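Long-range contact in dTDP-4-amino-4,6-dideoxyglucose formyltransferase (Mycobacterium tuberculosis CAS/NITR204, PDB 5VYQ), which probably transfers a formyl group from a reduced folate to the sugar amine of dTDP-4-amino-4,6-dideoxyglucose: residues L78-H83 against R97-H102. Residues are numbered along the deposited sequence; the frame is centred on the assembly and turned at random.
Sequences LVLSFH and RCVNVH. With LI (lithium ion), chain M; 0FX (dTDP-4-amino-4,6-dideoxyglucose), chain D; FON (N-{[4-({[(6R)-2-amino-5-formyl-4-oxo-1,4,5,6,7,8-hexahydropteridin-6-yl]methyl}amino)phenyl]carbonyl}-L-glutamic acid), chain C.
S81 and N100 sit abreast on neighbouring parallel strands, and the S81 hydroxyl donates to N100 OD1 (OG to OD1 2.8 Å), tilted 23° from the amide's carbonyl plane. With CG anti to the backbone N (chi1 -169°), the N100 amide lies beside the formyl group of the folinic acid, ND2 3.0 Å from its O3. The bond is consistent with S81 orienting the N100 amide beside the formyl group. Straight backbone bonds flank the pair: S81 N reaches V99 O at 2.8 Å, and V101 N reaches S81 O at 2.9 Å. On the opposite face L78, L80 and F82 meet R97, V99 and V101. L78 CD1 stands over the centre of the R97 guanidinium, 3.6 Å above its plane, while R97 NH2 bonds I177 O and Y182 OH. L80 lies side by side with V99, and V101 CG2 meets the F82 ring obliquely, 3.6 Å from CE1. At the C-terminal ends H83 ND1 bonds phosphate O3P of the sugar nucleotide, its NE2 held by E166, and H102 ND1 binds lithium with D137. In this beta-alpha-beta unit, helix 90-95 links the two strands, central in the mixed sheet: 24-28 flanks 78-82, 125-131 flanks 97-102, and helix 155-179 packs against L80 and V101.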
ATOM      1  N   LEU A  78     -41.328  16.027   8.219  1.00 11.04           N
ATOM      2  CA  LEU A  78     -40.072  15.410   8.698  1.00 10.94           C
ATOM      3  C   LEU A  78     -39.009  15.634   7.617  1.00 10.68           C
ATOM      4  O   LEU A  78     -39.269  15.445   6.423  1.00 11.47           O
ATOM      5  CB  LEU A  78     -40.300  13.921   8.891  1.00 10.55           C
ATOM      6  CG  LEU A  78     -39.076  13.034   9.161  1.00 11.96           C
ATOM      7  CD1 LEU A  78     -38.399  13.462  10.465  1.00 11.93           C
ATOM      8  CD2 LEU A  78     -39.409  11.541   9.195  1.00 13.14           C
ATOM      9  N   VAL A  79     -37.825  16.058   8.013  1.00 10.37           N
ATOM     10  CA  VAL A  79     -36.724  16.205   7.071  1.00  9.96           C
ATOM     11  C   VAL A  79     -35.608  15.252   7.530  1.00  9.51           C
ATOM     12  O   VAL A  79     -35.172  15.305   8.669  1.00 10.69           O
ATOM     13  CB  VAL A  79     -36.214  17.666   7.017  1.00 11.06           C
ATOM     14  CG1 VAL A  79     -35.065  17.807   6.052  1.00 13.83           C
ATOM     15  CG2 VAL A  79     -37.333  18.588   6.587  1.00 11.02           C
ATOM     16  N   LEU A  80     -35.136  14.435   6.612  1.00 10.71           N
ATOM     17  CA  LEU A  80     -33.996  13.555   6.887  1.00 10.65           C
ATOM     18  C   LEU A  80     -32.744  13.972   6.146  1.00 11.90           C
ATOM     19  O   LEU A  80     -32.762  14.234   4.948  1.00 11.64           O
ATOM     20  CB  LEU A  80     -34.368  12.156   6.454  1.00 11.07           C
ATOM     21  CG  LEU A  80     -35.640  11.568   7.028  1.00 12.73           C
ATOM     22  CD1 LEU A  80     -35.877  10.150   6.555  1.00 13.14           C
ATOM     23  CD2 LEU A  80     -35.653  11.625   8.546  1.00 14.24           C
ATOM     24  N   SER A  81     -31.645  14.042   6.891  1.00 10.00           N
ATOM     25  CA  SER A  81     -30.309  14.187   6.311  1.00  9.73           C
ATOM     26  C   SER A  81     -29.703  12.795   6.158  1.00  9.65           C
ATOM     27  O   SER A  81     -29.369  12.131   7.155  1.00 10.70           O
ATOM     28  CB  SER A  81     -29.432  15.073   7.190  1.00  9.50           C
ATOM     29  OG  SER A  81     -28.034  14.931   6.894  1.00 11.17           O
ATOM     30  N   PHE A  82     -29.599  12.352   4.903  1.00 10.04           N
ATOM     31  CA  PHE A  82     -28.907  11.136   4.540  1.00 10.46           C
ATOM     32  C   PHE A  82     -27.558  11.579   3.994  1.00 10.32           C
ATOM     33  O   PHE A  82     -27.325  11.565   2.791  1.00 10.43           O
ATOM     34  CB  PHE A  82     -29.747  10.322   3.551  1.00 10.64           C
ATOM     35  CG  PHE A  82     -30.785   9.413   4.162  1.00 11.13           C
ATOM     36  CD1 PHE A  82     -31.379   9.684   5.365  1.00 11.19           C
ATOM     37  CD2 PHE A  82     -31.179   8.269   3.493  1.00 11.09           C
ATOM     38  CE1 PHE A  82     -32.356   8.848   5.888  1.00 13.17           C
ATOM     39  CE2 PHE A  82     -32.140   7.409   4.019  1.00 11.55           C
ATOM     40  CZ  PHE A  82     -32.762   7.724   5.205  1.00 11.58           C
ATOM     41  N   HIS A  83     -26.675  12.021   4.909  1.00 10.55           N
ATOM     42  CA  HIS A  83     -25.388  12.543   4.532  1.00 10.68           C
ATOM     43  C   HIS A  83     -25.532  13.775   3.643  1.00 11.54           C
ATOM     44  O   HIS A  83     -24.876  13.895   2.590  1.00 11.13           O
ATOM     45  CB  HIS A  83     -24.493  11.550   3.779  1.00 10.92           C
ATOM     46  CG  HIS A  83     -24.215  10.229   4.444  1.00 11.50           C
ATOM     47  ND1 HIS A  83     -23.069   9.520   4.144  1.00 12.89           N
ATOM     48  CD2 HIS A  83     -24.929   9.445   5.291  1.00 11.65           C
ATOM     49  CE1 HIS A  83     -23.086   8.364   4.785  1.00 13.76           C
ATOM     50  NE2 HIS A  83     -24.190   8.307   5.509  1.00 12.13           N
ATOM     51  N   ARG A  97     -39.275  18.728  12.491  1.00 11.01           N
ATOM     52  CA  ARG A  97     -38.423  17.649  13.036  1.00 11.02           C
ATOM     53  C   ARG A  97     -37.407  17.236  11.988  1.00 10.27           C
ATOM     54  O   ARG A  97     -37.763  16.880  10.872  1.00  9.57           O
ATOM     55  CB  ARG A  97     -39.287  16.457  13.458  1.00 11.71           C
ATOM     56  CG  ARG A  97     -38.499  15.411  14.257  1.00 11.71           C
ATOM     57  CD  ARG A  97     -39.434  14.481  15.007  1.00 11.47           C
ATOM     58  NE  ARG A  97     -40.435  13.851  14.135  1.00 13.12           N
ATOM     59  CZ  ARG A  97     -40.316  12.665  13.558  1.00 12.37           C
ATOM     60  NH1 ARG A  97     -41.256  12.219  12.748  1.00 12.57           N
ATOM     61  NH2 ARG A  97     -39.260  11.902  13.774  1.00 12.74           N
ATOM     62  N   CYS A  98     -36.117  17.305  12.342  1.00  9.52           N
ATOM     63  CA  CYS A  98     -35.063  16.951  11.422  1.00  9.77           C
ATOM     64  C   CYS A  98     -34.245  15.840  12.082  1.00  9.72           C
ATOM     65  O   CYS A  98     -33.929  15.901  13.282  1.00 10.75           O
ATOM     66  CB  CYS A  98     -34.127  18.134  11.129  1.00 10.65           C
ATOM     67  SG  CYS A  98     -34.898  19.525  10.255  1.00 10.34           S
ATOM     68  N   VAL A  99     -33.916  14.838  11.285  1.00  9.39           N
ATOM     69  CA  VAL A  99     -33.205  13.657  11.752  1.00  9.55           C
ATOM     70  C   VAL A  99     -32.056  13.399  10.807  1.00  9.59           C
ATOM     71  O   VAL A  99     -32.217  13.466   9.595  1.00 10.56           O
ATOM     72  CB  VAL A  99     -34.187  12.461  11.800  1.00  9.59           C
ATOM     73  CG1 VAL A  99     -33.496  11.130  12.055  1.00  9.42           C
ATOM     74  CG2 VAL A  99     -35.189  12.692  12.905  1.00 11.80           C
ATOM     75  N   ASN A 100     -30.903  13.080  11.386  1.00  9.21           N
ATOM     76  CA  ASN A 100     -29.679  12.776  10.690  1.00  9.32           C
ATOM     77  C   ASN A 100     -29.329  11.303  10.807  1.00  9.57           C
ATOM     78  O   ASN A 100     -29.505  10.696  11.859  1.00  8.72           O
ATOM     79  CB  ASN A 100     -28.552  13.593  11.326  1.00 10.26           C
ATOM     80  CG  ASN A 100     -27.279  13.565  10.523  1.00 10.44           C
ATOM     81  OD1 ASN A 100     -27.293  13.634   9.288  1.00 10.74           O
ATOM     82  ND2 ASN A 100     -26.142  13.569  11.219  1.00  9.96           N
ATOM     83  N   VAL A 101     -28.843  10.759   9.699  1.00  8.23           N
ATOM     84  CA  VAL A 101     -28.216   9.466   9.701  1.00  9.03           C
ATOM     85  C   VAL A 101     -26.719   9.643   9.468  1.00 10.48           C
ATOM     86  O   VAL A 101     -26.289  10.043   8.391  1.00  9.18           O
ATOM     87  CB  VAL A 101     -28.795   8.548   8.623  1.00  8.90           C
ATOM     88  CG1 VAL A 101     -28.034   7.232   8.613  1.00  9.52           C
ATOM     89  CG2 VAL A 101     -30.300   8.413   8.793  1.00  9.47           C
ATOM     90  N   HIS A 102     -25.983   9.414  10.534  1.00  9.95           N
ATOM     91  CA  HIS A 102     -24.568   9.801  10.627  1.00 10.68           C
ATOM     92  C   HIS A 102     -23.682   8.570  10.723  1.00 10.59           C
ATOM     93  O   HIS A 102     -23.886   7.711  11.632  1.00  9.72           O
ATOM     94  CB  HIS A 102     -24.344  10.606  11.881  1.00  9.95           C
ATOM     95  CG  HIS A 102     -22.916  10.906  12.210  1.00 10.49           C
ATOM     96  ND1 HIS A 102     -22.062  11.585  11.355  1.00 10.43           N
ATOM     97  CD2 HIS A 102     -22.218  10.685  13.352  1.00 10.27           C
ATOM     98  CE1 HIS A 102     -20.884  11.704  11.945  1.00 11.39           C
ATOM     99  NE2 HIS A 102     -20.952  11.159  13.145  1.00 12.10           N
TER
HETATM  100 LI    LI M 311     -22.628  13.807  10.373  1.00 11.01          LI
HETATM  101  O4P 0FX D 302     -19.786   9.566   4.306  1.00 12.32           O
HETATM  102  P2  0FX D 302     -19.991  10.989   3.912  1.00 12.76           P
HETATM  103  O3P 0FX D 302     -21.189  11.279   3.037  1.00 13.31           O
HETATM  104  O1G 0FX D 302     -19.947  11.741   5.341  1.00 14.28           O
HETATM  105  C1G 0FX D 302     -19.558  13.096   5.479  1.00 15.87           C
HETATM  106  C2G 0FX D 302     -19.119  13.281   6.938  1.00 14.21           C
HETATM  107  O2G 0FX D 302     -18.076  12.324   7.169  1.00 11.88           O
HETATM  108  C3G 0FX D 302     -20.297  12.951   7.871  1.00 17.50           C
HETATM  109  O3G 0FX D 302     -19.886  12.923   9.261  1.00 19.17           O
HETATM  110  C4G 0FX D 302     -21.456  13.887   7.550  1.00 20.68           C
HETATM  111  N4A 0FX D 302     -22.578  13.482   8.430  1.00 24.40           N
HETATM  112  C5G 0FX D 302     -21.805  13.749   6.068  1.00 19.90           C
HETATM  113  C6G 0FX D 302     -22.736  14.901   5.694  1.00 22.97           C
HETATM  114  O5G 0FX D 302     -20.684  13.931   5.185  1.00 17.48           O
HETATM  115  OPP 0FX D 302     -18.675  11.608   3.220  1.00 12.60           O
HETATM  116  P   0FX D 302     -18.060  11.356   1.748  1.00 11.65           P
HETATM  117  O1P 0FX D 302     -17.519  12.662   1.311  1.00 12.40           O
HETATM  118  O2P 0FX D 302     -19.055  10.576   0.926  1.00 13.60           O
HETATM  119  O5  0FX D 302     -16.826  10.363   1.997  1.00 12.72           O
HETATM  120  C5  0FX D 302     -17.019   9.008   2.330  1.00 11.13           C
HETATM  121  C4  0FX D 302     -15.708   8.430   2.826  1.00 11.26           C
HETATM  122  O4  0FX D 302     -14.776   8.461   1.747  1.00 11.50           O
HETATM  123  C3  0FX D 302     -14.986   9.196   3.934  1.00 11.53           C
HETATM  124  O3  0FX D 302     -15.468   8.799   5.223  1.00 13.43           O
HETATM  125  C2  0FX D 302     -13.519   8.839   3.785  1.00 11.50           C
HETATM  126  C1  0FX D 302     -13.466   8.687   2.281  1.00 11.02           C
HETATM  127  N11 0FX D 302     -12.918   9.883   1.631  1.00 12.29           N
HETATM  128  C61 0FX D 302     -13.654  10.798   0.965  1.00 14.26           C
HETATM  129  C51 0FX D 302     -13.061  11.881   0.345  1.00 13.48           C
HETATM  130  C5A 0FX D 302     -13.925  12.902  -0.350  1.00 16.66           C
HETATM  131  C21 0FX D 302     -11.533  10.001   1.537  1.00 11.36           C
HETATM  132  O21 0FX D 302     -10.800   9.090   2.133  1.00 11.34           O
HETATM  133  N31 0FX D 302     -10.926  11.038   0.958  1.00 12.40           N
HETATM  134  C41 0FX D 302     -11.686  11.950   0.312  1.00 15.34           C
HETATM  135  O41 0FX D 302     -11.045  12.973  -0.289  1.00 13.85           O
HETATM  136  N1  FON C 301     -27.102  20.575  10.174  1.00 14.99           N
HETATM  137  C2  FON C 301     -26.979  20.709  11.490  1.00 16.49           C
HETATM  138  NA2 FON C 301     -27.509  21.821  12.076  1.00 17.34           N
HETATM  139  N3  FON C 301     -26.330  19.772  12.200  1.00 14.33           N
HETATM  140  C4  FON C 301     -25.780  18.665  11.644  1.00 19.09           C
HETATM  141  O4  FON C 301     -25.212  17.794  12.346  1.00 20.18           O
HETATM  142  C4A FON C 301     -25.930  18.470  10.192  1.00 16.25           C
HETATM  143  N5  FON C 301     -25.390  17.414   9.439  1.00 17.41           N
HETATM  144  C6  FON C 301     -25.121  17.744   8.029  1.00 17.83           C
HETATM  145  C7  FON C 301     -26.432  18.241   7.414  1.00 17.17           C
HETATM  146  N8  FON C 301     -26.875  19.393   8.159  1.00 16.34           N
HETATM  147  C8A FON C 301     -26.658  19.516   9.481  1.00 16.41           C
HETATM  148  C9  FON C 301     -23.954  18.740   7.848  1.00 19.42           C
HETATM  149  N10 FON C 301     -22.714  18.106   8.284  1.00 20.12           N
HETATM  150  C11 FON C 301     -18.993  19.963   8.224  1.00 28.72           C
HETATM  151  C12 FON C 301     -19.147  18.682   8.754  1.00 31.13           C
HETATM  152  C13 FON C 301     -20.402  18.082   8.762  1.00 25.31           C
HETATM  153  C14 FON C 301     -21.507  18.736   8.230  1.00 24.44           C
HETATM  154  C15 FON C 301     -21.371  20.014   7.699  1.00 28.42           C
HETATM  155  C16 FON C 301     -20.114  20.620   7.702  1.00 30.03           C
HETATM  156  C   FON C 301     -17.599  20.604   8.227  1.00 35.51           C
HETATM  157  O   FON C 301     -16.560  19.965   8.497  1.00 35.16           O
HETATM  158  N   FON C 301     -17.521  21.897   7.894  1.00 32.99           N
HETATM  159  CA  FON C 301     -16.261  22.627   7.759  1.00 40.53           C
HETATM  160  CB  FON C 301     -16.115  23.291   6.380  1.00 41.42           C
HETATM  161  CG  FON C 301     -16.180  22.214   5.290  1.00 44.28           C
HETATM  162  CD  FON C 301     -15.640  22.580   3.922  1.00 50.28           C
HETATM  163  OE1 FON C 301     -14.792  23.491   3.831  1.00 46.75           O
HETATM  164  OE2 FON C 301     -16.032  21.918   2.925  1.00 49.28           O
HETATM  165  CT  FON C 301     -16.166  23.642   8.859  1.00 41.31           C
HETATM  166  O1  FON C 301     -15.014  24.080   9.091  1.00 39.67           O
HETATM  167  O2  FON C 301     -17.202  23.979   9.486  1.00 36.65           O
HETATM  168  CP1 FON C 301     -25.126  16.290   9.957  1.00 17.30           C
HETATM  169  O3  FON C 301     -24.629  15.380   9.302  1.00 17.06           O
HETATM  170  O   HOH W   1     -25.251  12.452   7.716  1.00 13.35           O
HETATM  171  O   HOH W   2     -21.659  15.713  10.290  1.00 31.90           O